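Local coordinates for uncharacterized protein (PDB 5BNF) that belongs to the ADP-ribosyl cyclase family as porcine CD38, a disulfide-rich protein that joins a largely helical part to a parallel beta sheet, at residues K48-A53 and C131-F135; L109-G113 and E123-D127; P70-F76 and C152-F158; L189-H195 and F224-Y230. The contacts are given in a common frame with arbitrary orientation. Numbering follows the deposited sequence.

The four contacts illustrate how a chain of mixed helix and loop is tied together by disulfides and by strand pairing. Contacts 1 and 2 lie on one side of the chain's centre with their own centres 10 Å apart. Contact 2 is nested within the loop that contact 1 closes, and they touch where Pro126 CG meets Pro50 O at 3.4 Å. Contacts 3 and 4 lie on the other side, with centres 13 Å apart, in one parallel sheet whose neighbouring strands 153-160 and 186-194 connect them; Val155 O and Lys190 N are 2.8 Å apart. Contacts 1 and 3 alternate along the chain, although their nearest atoms are about 18 Å apart.

Contact 1: residues K48-A53 and C131-F135; sequences KDPCSA and CNSNF
Phe135 lays one face of its ring over the methyl of Ala53, a CH-pi contact with Ala53 CB 3.3 Å from the ring centroid and 11° off its normal. Its m rotamer also brings the ring edge to Asp49 O, 3.6 Å from Phe135 CE2. Neither segment forms regular structure before the helix that begins at Phe135. Residues Asp49 to Ser52 make a type I turn closed by Ser52 N to Asp49 O (3.0 Å), overlapped by an Asx turn in which Cys51 N donates to Asp49 OD1 (2.8 Å). Facing it, Ser133 centres an inverse gamma turn. Cys51 lies nearest Asn134 (CA-CA 4.7 Å) and Ala53 nearest Ser133 (5.0 Å). The Cys51-Cys131 disulfide is left-handed (SG-SG 2.0 Å, chi3 -91°), chi1 m at Cys51 and p at Cys131. Beside it, Ser133 OG donates to Cys51 O (2.6 Å) and Ala53 N to Ser133 O (3.1 Å), while a water links Pro50 O and Phe135 N at 2.8 Å each. This is a disulfide-pinned pair of loops: one connects helix 34-45 to helix 59-64, and the other leads into helix 135-149, whose N-cap is Asn134, with OD1 accepting from Ser137 N.

Contact 2: residues L109-G113 and E123-D127; sequences LSWCG and ESCPD
Two extended loop segments are joined here through a single pair of side chains, an example of covalent bonding standing in for backbone pairing. The register consists of Cys112 opposite Cys125, CA-CA 5.9 Å, and no hydrogen bond crosses between the segments. Backbone angles are in the beta region from Leu109 to Cys112 and from Ser124 to Pro126. Cys112 takes the p rotamer (chi1 68°) and Cys125 the m rotamer (-69°), and both CB atoms point toward the other segment. Their SG atoms bond at 2.0 Å with chi3 -85°, a left-handed disulfide. Around it the packing is spare: Cys112 SG lies 3.5 Å from Ser124 O and 4.4 Å from Pro126 CD, and Cys125 SG is 3.7 Å from Trp111 C.

Trp111 turns the other way. With chi1 67° (p) and chi2 90°, its indole meets Phe41 and Phe139 edge-to-face, and NE1 hydrogen-bonds to Tyr58 OH. Ser124, also p and directed away from 109-113, hydrogen-bonds through OG to the N-terminal Trp1 N. Backbone hydrogen bonds run from Cys112 to Asn121 and from Cys125 to Gly3, outside the two segments.

With both cysteines buried and oxidised, the twelve residues between them are closed into a covalent loop, so the two segments stay joined without sharing a hydrogen bond.

Contact 3: residues P70-F76 and C152-F158; sequences PCDKTVF and CGMVQVF
Residues 70-76 enter through a type II turn from Pro70 to Lys73, with Asp72 at positive phi (72°), then extend into a strand parallel to 153-158. Val75 pairs with Gln156 (CA-CA 4.8 Å) and Phe76 with Val157 (4.2 Å). The bonds alternate as parallel pairing requires: Gln156 N to Thr74 O (3.2 Å), Phe76 N to Gln156 O (2.7 Å) and Phe158 N to Phe76 O (2.7 Å). Ahead of the strand, Asp72 N donates to Cys152 O (3.0 Å), and Asp72 OD1 accepts from Met154 N (2.9 Å), a side chain prolonging the pairing. Gly153 (phi 78°) suits this spot, since a CB there would clash with Asp72 OD1. The Cys71-Cys152 disulfide (SG-SG 2.0 Å), with chi1 m and p and chi3 -93°, staples the open end, where a water bridges Pro70 O and Cys152 N (3.1 Å each).

Val75 CG1 meets the ring edge of Phe158 at CE1 (3.5 Å), while on the face of Phe76 and Val157, Phe76 CB touches Val157 CG2 (3.7 Å). That face is covered by helices 135-149 and 172-180, through Phe147 and Phe173. Strand 75-77 is outermost in the sheet; strand 186-194 flanks 153-160 beyond.

Contact 4: residues L189-H195 and F224-Y230; sequences LKAWVIH and FTCQENY
A beta-alpha-beta unit supplies this pairing: strand 186-194 leads through helix 208-219 to strand 223-229, which returns parallel beside it as the outermost strand of the sheet. The short strand axes approach to 4.7 Å at 26°, and Leu189 to Ile194 pair in step with Phe224 to Asn229. Backbone donors alternate between the strands: Thr225 N to Leu189 O (3.2 Å), Ala191 N to Thr225 O (2.8 Å), Gln227 N to Ala191 O (3.0 Å), Val193 N to Gln227 O (2.9 Å), Asn229 N to Val193 O (3.0 Å) and, with His195 just past the end of its strand, His195 N to Asn229 O (2.7 Å). Lys190 and Trp192 instead make their backbone bonds with strand 153-160, as expected of an interior strand. Ala191 O takes a further bond from a water 3.2 Å away, which also lies 3.0 Å from Thr225 OG1.

On the face of Leu189, Ala191 and Val193, Leu189 CD2 meets Phe224 CD1 (3.6 Å), and Val193 CG2 meets Cys226 SG (3.8 Å). Phe224 packs on helix 208-219, and Cys226 is disulfide-bonded to Cys205. Glu228 has both carboxylate oxygens engaged: OE2 accepts from Cys205 N, while its partner oxygen, Glu228 OE1, takes a very short hydrogen bond of 2.3 Å from His195 NE2.

Contact 1: residues K48-A53 and C131-F135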
# COMPACT_ATOMS: atom_id res chain seq x y z
N LYS A 48 -0.50 8.80 21.78
CA LYS A 48 -1.70 9.39 21.21
C LYS A 48 -2.87 8.40 21.26
O LYS A 48 -2.66 7.19 21.30
CB LYS A 48 -1.46 9.80 19.76
CG LYS A 48 -0.44 10.91 19.58
CD LYS A 48 -0.26 11.23 18.10
CE LYS A 48 0.73 12.37 17.87
NZ LYS A 48 1.07 12.56 16.44
N ASP A 49 -4.09 8.93 21.27
CA ASP A 49 -5.28 8.11 21.29
C ASP A 49 -5.20 7.25 20.02
O ASP A 49 -5.16 7.79 18.92
CB ASP A 49 -6.52 9.00 21.26
CG ASP A 49 -7.80 8.22 21.41
OD1 ASP A 49 -8.05 7.30 20.60
OD2 ASP A 49 -8.57 8.54 22.34
N PRO A 50 -5.18 5.92 20.17
CA PRO A 50 -5.09 5.04 19.00
C PRO A 50 -6.23 5.10 17.99
O PRO A 50 -6.19 4.40 16.99
CB PRO A 50 -4.91 3.66 19.63
CG PRO A 50 -5.73 3.77 20.88
CD PRO A 50 -5.33 5.14 21.41
N CYS A 51 -7.24 5.94 18.25
CA CYS A 51 -8.37 6.07 17.31
C CYS A 51 -8.51 7.50 16.78
O CYS A 51 -9.50 7.84 16.15
CB CYS A 51 -9.70 5.64 17.97
SG CYS A 51 -10.01 3.83 18.04
N SER A 52 -7.48 8.31 17.01
CA SER A 52 -7.48 9.71 16.58
C SER A 52 -6.51 9.97 15.43
O SER A 52 -6.18 11.12 15.15
CB SER A 52 -7.07 10.59 17.75
OG SER A 52 -5.72 10.31 18.09
N ALA A 53 -6.04 8.91 14.77
CA ALA A 53 -5.08 9.08 13.68
C ALA A 53 -5.63 9.86 12.49
O ALA A 53 -6.75 9.64 12.05
CB ALA A 53 -4.56 7.72 13.22
N CYS A 131 -12.09 1.02 14.64
CA CYS A 131 -12.12 2.43 14.29
C CYS A 131 -11.24 2.63 13.06
O CYS A 131 -10.07 2.24 13.04
CB CYS A 131 -11.66 3.32 15.47
SG CYS A 131 -9.95 3.21 16.09
N ASN A 132 -11.83 3.20 12.03
CA ASN A 132 -11.16 3.45 10.76
C ASN A 132 -9.91 4.32 10.92
O ASN A 132 -8.89 4.09 10.25
CB ASN A 132 -12.13 4.10 9.78
CG ASN A 132 -11.53 4.29 8.41
OD1 ASN A 132 -11.14 3.32 7.75
ND2 ASN A 132 -11.45 5.53 7.96
N SER A 133 -10.00 5.30 11.80
CA SER A 133 -8.89 6.21 12.05
C SER A 133 -7.88 5.69 13.08
O SER A 133 -7.59 6.34 14.09
CB SER A 133 -9.42 7.59 12.46
OG SER A 133 -10.14 7.53 13.67
N ASN A 134 -7.35 4.49 12.83
CA ASN A 134 -6.33 3.91 13.70
C ASN A 134 -5.03 4.13 12.93
O ASN A 134 -5.03 4.24 11.69
CB ASN A 134 -6.60 2.41 13.93
CG ASN A 134 -6.29 1.57 12.70
OD1 ASN A 134 -5.14 1.41 12.32
ND2 ASN A 134 -7.33 1.02 12.08
N PHE A 135 -3.91 4.19 13.63
CA PHE A 135 -2.64 4.47 12.98
C PHE A 135 -2.09 3.52 11.90
O PHE A 135 -1.33 3.96 11.04
CB PHE A 135 -1.59 4.75 14.05
CG PHE A 135 -1.74 6.11 14.66
CD1 PHE A 135 -1.33 7.25 13.97
CD2 PHE A 135 -2.35 6.27 15.90
CE1 PHE A 135 -1.54 8.52 14.51
CE2 PHE A 135 -2.56 7.54 16.44
CZ PHE A 135 -2.15 8.67 15.75
O HOH W 1 -3.75 3.29 16.29

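Contact 2: residues L109-G113 and E123-D127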
# COMPACT_ATOMS: atom_id res chain seq x y z
N LEU A 109 3.96 -5.13 10.01
CA LEU A 109 4.03 -4.69 11.40
C LEU A 109 2.71 -4.14 11.96
O LEU A 109 1.78 -3.83 11.21
CB LEU A 109 5.12 -3.63 11.53
CG LEU A 109 6.59 -4.07 11.59
CD1 LEU A 109 6.89 -5.18 10.61
CD2 LEU A 109 7.46 -2.85 11.32
N SER A 110 2.64 -4.05 13.28
CA SER A 110 1.47 -3.53 13.98
C SER A 110 1.92 -2.47 14.98
O SER A 110 2.88 -2.68 15.71
CB SER A 110 0.73 -4.64 14.73
OG SER A 110 -0.10 -5.37 13.85
N TRP A 111 1.22 -1.34 15.03
CA TRP A 111 1.60 -0.29 15.96
C TRP A 111 0.45 0.63 16.39
O TRP A 111 -0.52 0.83 15.66
CB TRP A 111 2.73 0.54 15.34
CG TRP A 111 2.34 1.35 14.13
CD1 TRP A 111 1.86 2.63 14.12
CD2 TRP A 111 2.39 0.94 12.76
NE1 TRP A 111 1.61 3.04 12.84
CE2 TRP A 111 1.92 2.02 11.98
CE3 TRP A 111 2.78 -0.24 12.11
CZ2 TRP A 111 1.84 1.96 10.58
CZ3 TRP A 111 2.70 -0.30 10.72
CH2 TRP A 111 2.23 0.79 9.97
N CYS A 112 0.58 1.16 17.60
CA CYS A 112 -0.38 2.09 18.16
C CYS A 112 0.12 2.54 19.51
O CYS A 112 0.77 1.79 20.24
CB CYS A 112 -1.77 1.46 18.30
SG CYS A 112 -1.96 0.13 19.53
N GLY A 113 -0.16 3.80 19.83
CA GLY A 113 0.28 4.35 21.08
C GLY A 113 -0.80 4.31 22.13
O GLY A 113 -1.75 3.53 22.03
N GLU A 123 -0.27 -4.89 24.04
CA GLU A 123 -1.51 -5.57 24.36
C GLU A 123 -2.45 -5.73 23.17
O GLU A 123 -2.77 -6.85 22.76
CB GLU A 123 -2.22 -4.81 25.48
CG GLU A 123 -3.56 -5.37 25.90
CD GLU A 123 -4.40 -4.32 26.62
OE1 GLU A 123 -4.91 -3.40 25.93
OE2 GLU A 123 -4.53 -4.40 27.86
N SER A 124 -2.89 -4.61 22.60
CA SER A 124 -3.80 -4.64 21.46
C SER A 124 -3.91 -3.28 20.81
O SER A 124 -3.60 -2.26 21.43
CB SER A 124 -5.20 -5.10 21.90
OG SER A 124 -5.81 -4.13 22.74
N CYS A 125 -4.35 -3.26 19.56
CA CYS A 125 -4.52 -2.03 18.82
C CYS A 125 -5.85 -2.10 18.10
O CYS A 125 -6.27 -3.17 17.67
CB CYS A 125 -3.41 -1.87 17.78
SG CYS A 125 -1.74 -1.57 18.43
N PRO A 126 -6.55 -0.97 17.96
CA PRO A 126 -7.83 -1.02 17.26
C PRO A 126 -7.60 -1.29 15.78
O PRO A 126 -6.69 -0.70 15.19
CB PRO A 126 -8.42 0.38 17.52
CG PRO A 126 -7.19 1.26 17.58
CD PRO A 126 -6.21 0.41 18.38
N ASP A 127 -8.37 -2.20 15.20
CA ASP A 127 -8.22 -2.49 13.77
C ASP A 127 -9.25 -1.65 13.03
O ASP A 127 -10.01 -0.93 13.66
CB ASP A 127 -8.39 -3.99 13.47
CG ASP A 127 -9.78 -4.51 13.78
OD1 ASP A 127 -10.71 -3.70 14.00
OD2 ASP A 127 -9.95 -5.74 13.80

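Contact 3: residues P70-F76 and C152-F158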
# COMPACT_ATOMS: atom_id res chain seq x y z
N PRO A 70 10.34 4.49 -10.91
CA PRO A 70 10.41 4.63 -12.36
C PRO A 70 9.05 4.45 -13.00
O PRO A 70 8.22 3.68 -12.51
CB PRO A 70 11.37 3.51 -12.76
CG PRO A 70 12.30 3.45 -11.61
CD PRO A 70 11.37 3.54 -10.43
N CYS A 71 8.81 5.16 -14.09
CA CYS A 71 7.55 5.03 -14.79
C CYS A 71 7.47 3.63 -15.36
O CYS A 71 8.50 2.99 -15.57
CB CYS A 71 7.46 6.06 -15.91
SG CYS A 71 7.63 7.76 -15.29
N ASP A 72 6.26 3.15 -15.59
CA ASP A 72 6.05 1.81 -16.15
C ASP A 72 6.38 0.72 -15.15
O ASP A 72 6.12 -0.45 -15.41
CB ASP A 72 6.93 1.62 -17.39
CG ASP A 72 6.54 2.53 -18.53
OD1 ASP A 72 5.70 3.43 -18.33
OD2 ASP A 72 7.09 2.35 -19.64
N LYS A 73 6.94 1.10 -14.02
CA LYS A 73 7.33 0.14 -12.99
C LYS A 73 6.31 -0.08 -11.88
O LYS A 73 6.34 -1.11 -11.20
CB LYS A 73 8.67 0.56 -12.39
CG LYS A 73 9.81 0.60 -13.39
CD LYS A 73 10.48 -0.76 -13.53
CE LYS A 73 10.42 -1.27 -14.96
NZ LYS A 73 11.08 -0.34 -15.93
N THR A 74 5.39 0.87 -11.70
CA THR A 74 4.36 0.77 -10.66
C THR A 74 3.41 -0.40 -10.86
O THR A 74 2.72 -0.50 -11.88
CB THR A 74 3.53 2.05 -10.59
OG1 THR A 74 4.39 3.15 -10.29
CG2 THR A 74 2.49 1.93 -9.50
N VAL A 75 3.35 -1.26 -9.86
CA VAL A 75 2.50 -2.44 -9.89
C VAL A 75 1.60 -2.54 -8.67
O VAL A 75 2.01 -2.22 -7.55
CB VAL A 75 3.35 -3.71 -9.98
CG1 VAL A 75 2.46 -4.93 -9.95
CG2 VAL A 75 4.17 -3.68 -11.27
N PHE A 76 0.37 -2.99 -8.89
CA PHE A 76 -0.62 -3.16 -7.83
C PHE A 76 -1.09 -4.61 -7.78
O PHE A 76 -1.20 -5.28 -8.81
CB PHE A 76 -1.84 -2.27 -8.08
CG PHE A 76 -1.57 -0.80 -7.91
CD1 PHE A 76 -1.39 -0.26 -6.65
CD2 PHE A 76 -1.50 0.04 -9.01
CE1 PHE A 76 -1.15 1.11 -6.49
CE2 PHE A 76 -1.26 1.41 -8.86
CZ PHE A 76 -1.09 1.94 -7.60
N CYS A 152 3.46 6.94 -13.04
CA CYS A 152 3.59 7.53 -14.36
C CYS A 152 3.78 6.46 -15.41
O CYS A 152 4.28 5.36 -15.12
CB CYS A 152 4.77 8.52 -14.40
SG CYS A 152 6.34 7.87 -13.72
N GLY A 153 3.38 6.78 -16.64
CA GLY A 153 3.51 5.84 -17.74
C GLY A 153 2.43 4.77 -17.72
O GLY A 153 1.24 5.06 -17.66
N MET A 154 2.86 3.52 -17.75
CA MET A 154 1.95 2.40 -17.73
C MET A 154 1.97 1.73 -16.36
O MET A 154 3.04 1.40 -15.84
CB MET A 154 2.33 1.41 -18.83
CG MET A 154 1.45 0.19 -18.89
SD MET A 154 2.16 -1.16 -17.95
CE MET A 154 3.19 -1.91 -19.21
N VAL A 155 0.79 1.53 -15.78
CA VAL A 155 0.67 0.88 -14.49
C VAL A 155 0.02 -0.48 -14.66
O VAL A 155 -0.73 -0.72 -15.61
CB VAL A 155 -0.19 1.72 -13.50
CG1 VAL A 155 0.46 3.05 -13.26
CG2 VAL A 155 -1.60 1.91 -14.05
N GLN A 156 0.30 -1.37 -13.72
CA GLN A 156 -0.24 -2.72 -13.76
C GLN A 156 -0.92 -3.10 -12.45
O GLN A 156 -0.62 -2.55 -11.39
CB GLN A 156 0.88 -3.73 -14.02
CG GLN A 156 1.59 -3.56 -15.34
CD GLN A 156 2.74 -4.54 -15.48
OE1 GLN A 156 3.85 -4.29 -15.02
NE2 GLN A 156 2.47 -5.68 -16.09
N VAL A 157 -1.84 -4.05 -12.53
CA VAL A 157 -2.53 -4.54 -11.35
C VAL A 157 -2.80 -6.01 -11.56
O VAL A 157 -3.26 -6.41 -12.63
CB VAL A 157 -3.85 -3.79 -11.10
CG1 VAL A 157 -4.80 -3.98 -12.27
CG2 VAL A 157 -4.49 -4.28 -9.80
N PHE A 158 -2.48 -6.83 -10.56
CA PHE A 158 -2.72 -8.27 -10.65
C PHE A 158 -3.95 -8.64 -9.84
O PHE A 158 -4.09 -8.26 -8.68
CB PHE A 158 -1.50 -9.07 -10.16
CG PHE A 158 -0.29 -8.93 -11.05
CD1 PHE A 158 0.41 -7.74 -11.12
CD2 PHE A 158 0.13 -10.00 -11.84
CE1 PHE A 158 1.51 -7.61 -11.97
CE2 PHE A 158 1.23 -9.87 -12.69
CZ PHE A 158 1.92 -8.68 -12.75
O HOH W 2 5.33 4.75 -11.91

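Contact 4: residues L189-H195 and F224-Y230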
# COMPACT_ATOMS: atom_id res chain seq x y z
N LEU A 189 -3.44 1.46 -18.10
CA LEU A 189 -3.47 0.59 -16.94
C LEU A 189 -3.73 -0.80 -17.50
O LEU A 189 -4.70 -1.00 -18.22
CB LEU A 189 -4.58 0.97 -15.96
CG LEU A 189 -4.64 0.06 -14.73
CD1 LEU A 189 -5.27 0.81 -13.58
CD2 LEU A 189 -5.42 -1.21 -15.04
N LYS A 190 -2.86 -1.74 -17.18
CA LYS A 190 -3.03 -3.09 -17.67
C LYS A 190 -3.38 -4.00 -16.51
O LYS A 190 -2.74 -3.94 -15.46
CB LYS A 190 -1.74 -3.57 -18.35
CG LYS A 190 -1.45 -2.85 -19.66
CD LYS A 190 0.02 -2.88 -20.02
CE LYS A 190 0.62 -4.27 -19.90
NZ LYS A 190 -0.11 -5.28 -20.71
N ALA A 191 -4.40 -4.83 -16.69
CA ALA A 191 -4.79 -5.73 -15.63
C ALA A 191 -4.50 -7.16 -16.04
O ALA A 191 -4.70 -7.53 -17.20
CB ALA A 191 -6.28 -5.57 -15.33
N TRP A 192 -4.01 -7.96 -15.10
CA TRP A 192 -3.71 -9.37 -15.35
C TRP A 192 -4.56 -10.20 -14.41
O TRP A 192 -4.48 -10.04 -13.19
CB TRP A 192 -2.23 -9.69 -15.09
CG TRP A 192 -1.23 -8.89 -15.88
CD1 TRP A 192 -0.57 -7.77 -15.47
CD2 TRP A 192 -0.79 -9.14 -17.22
NE1 TRP A 192 0.25 -7.30 -16.48
CE2 TRP A 192 0.13 -8.13 -17.56
CE3 TRP A 192 -1.09 -10.13 -18.17
CZ2 TRP A 192 0.76 -8.07 -18.81
CZ3 TRP A 192 -0.47 -10.07 -19.42
CH2 TRP A 192 0.44 -9.05 -19.72
N VAL A 193 -5.40 -11.06 -14.96
CA VAL A 193 -6.24 -11.93 -14.14
C VAL A 193 -5.55 -13.29 -14.16
O VAL A 193 -5.40 -13.92 -15.21
CB VAL A 193 -7.67 -12.04 -14.70
CG1 VAL A 193 -8.49 -13.00 -13.85
CG2 VAL A 193 -8.33 -10.68 -14.71
N ILE A 194 -5.12 -13.74 -12.98
CA ILE A 194 -4.41 -15.00 -12.85
C ILE A 194 -5.36 -16.17 -12.65
O ILE A 194 -6.26 -16.12 -11.82
CB ILE A 194 -3.44 -14.97 -11.66
CG1 ILE A 194 -2.76 -13.60 -11.58
CG2 ILE A 194 -2.41 -16.06 -11.82
CD1 ILE A 194 -2.07 -13.19 -12.86
N HIS A 195 -5.14 -17.22 -13.43
CA HIS A 195 -5.96 -18.42 -13.35
C HIS A 195 -5.09 -19.64 -13.06
O HIS A 195 -3.96 -19.75 -13.54
CB HIS A 195 -6.70 -18.68 -14.67
CG HIS A 195 -7.73 -17.65 -14.99
ND1 HIS A 195 -8.61 -17.15 -14.05
CD2 HIS A 195 -8.05 -17.04 -16.16
CE1 HIS A 195 -9.43 -16.29 -14.63
NE2 HIS A 195 -9.11 -16.21 -15.91
N PHE A 224 -7.08 1.16 -21.08
CA PHE A 224 -7.18 -0.03 -20.25
C PHE A 224 -7.11 -1.30 -21.09
O PHE A 224 -7.62 -1.34 -22.21
CB PHE A 224 -8.51 -0.02 -19.49
CG PHE A 224 -8.77 -1.26 -18.69
CD1 PHE A 224 -8.08 -1.50 -17.50
CD2 PHE A 224 -9.69 -2.20 -19.12
CE1 PHE A 224 -8.32 -2.65 -16.75
CE2 PHE A 224 -9.94 -3.35 -18.37
CZ PHE A 224 -9.25 -3.58 -17.19
N THR A 225 -6.48 -2.33 -20.55
CA THR A 225 -6.37 -3.62 -21.22
C THR A 225 -6.40 -4.68 -20.13
O THR A 225 -5.96 -4.43 -19.01
CB THR A 225 -5.06 -3.76 -22.02
OG1 THR A 225 -3.94 -3.65 -21.14
CG2 THR A 225 -4.98 -2.68 -23.10
N CYS A 226 -6.93 -5.85 -20.45
CA CYS A 226 -7.01 -6.95 -19.51
C CYS A 226 -6.59 -8.24 -20.22
O CYS A 226 -7.00 -8.50 -21.35
CB CYS A 226 -8.43 -7.08 -19.00
SG CYS A 226 -8.69 -8.36 -17.74
N GLN A 227 -5.77 -9.03 -19.55
CA GLN A 227 -5.27 -10.27 -20.11
C GLN A 227 -5.34 -11.33 -19.04
O GLN A 227 -5.28 -11.02 -17.85
CB GLN A 227 -3.83 -10.10 -20.57
CG GLN A 227 -3.65 -10.09 -22.07
CD GLN A 227 -2.19 -9.90 -22.47
OE1 GLN A 227 -1.61 -8.84 -22.21
NE2 GLN A 227 -1.60 -10.91 -23.09
N GLU A 228 -5.46 -12.58 -19.46
CA GLU A 228 -5.56 -13.69 -18.54
C GLU A 228 -4.32 -14.58 -18.62
O GLU A 228 -3.84 -14.88 -19.71
CB GLU A 228 -6.83 -14.48 -18.85
CG GLU A 228 -8.05 -13.56 -18.88
CD GLU A 228 -9.38 -14.28 -18.80
OE1 GLU A 228 -9.50 -15.23 -18.00
OE2 GLU A 228 -10.33 -13.88 -19.51
N ASN A 229 -3.80 -14.97 -17.46
CA ASN A 229 -2.60 -15.80 -17.37
C ASN A 229 -2.66 -16.87 -16.29
O ASN A 229 -3.22 -16.66 -15.22
CB ASN A 229 -1.38 -14.91 -17.09
CG ASN A 229 -0.37 -14.95 -18.21
OD1 ASN A 229 -0.58 -14.39 -19.28
ND2 ASN A 229 0.75 -15.63 -17.97
N TYR A 230 -2.07 -18.03 -16.59
CA TYR A 230 -2.01 -19.14 -15.64
C TYR A 230 -0.71 -18.94 -14.88
O TYR A 230 -0.70 -18.45 -13.75
CB TYR A 230 -1.93 -20.49 -16.36
CG TYR A 230 -2.90 -20.70 -17.49
CD1 TYR A 230 -4.27 -20.83 -17.25
CD2 TYR A 230 -2.45 -20.79 -18.81
CE1 TYR A 230 -5.17 -21.05 -18.29
CE2 TYR A 230 -3.34 -21.01 -19.85
CZ TYR A 230 -4.69 -21.14 -19.59
OH TYR A 230 -5.56 -21.38 -20.63
O HOH W 3 -3.57 -6.42 -19.94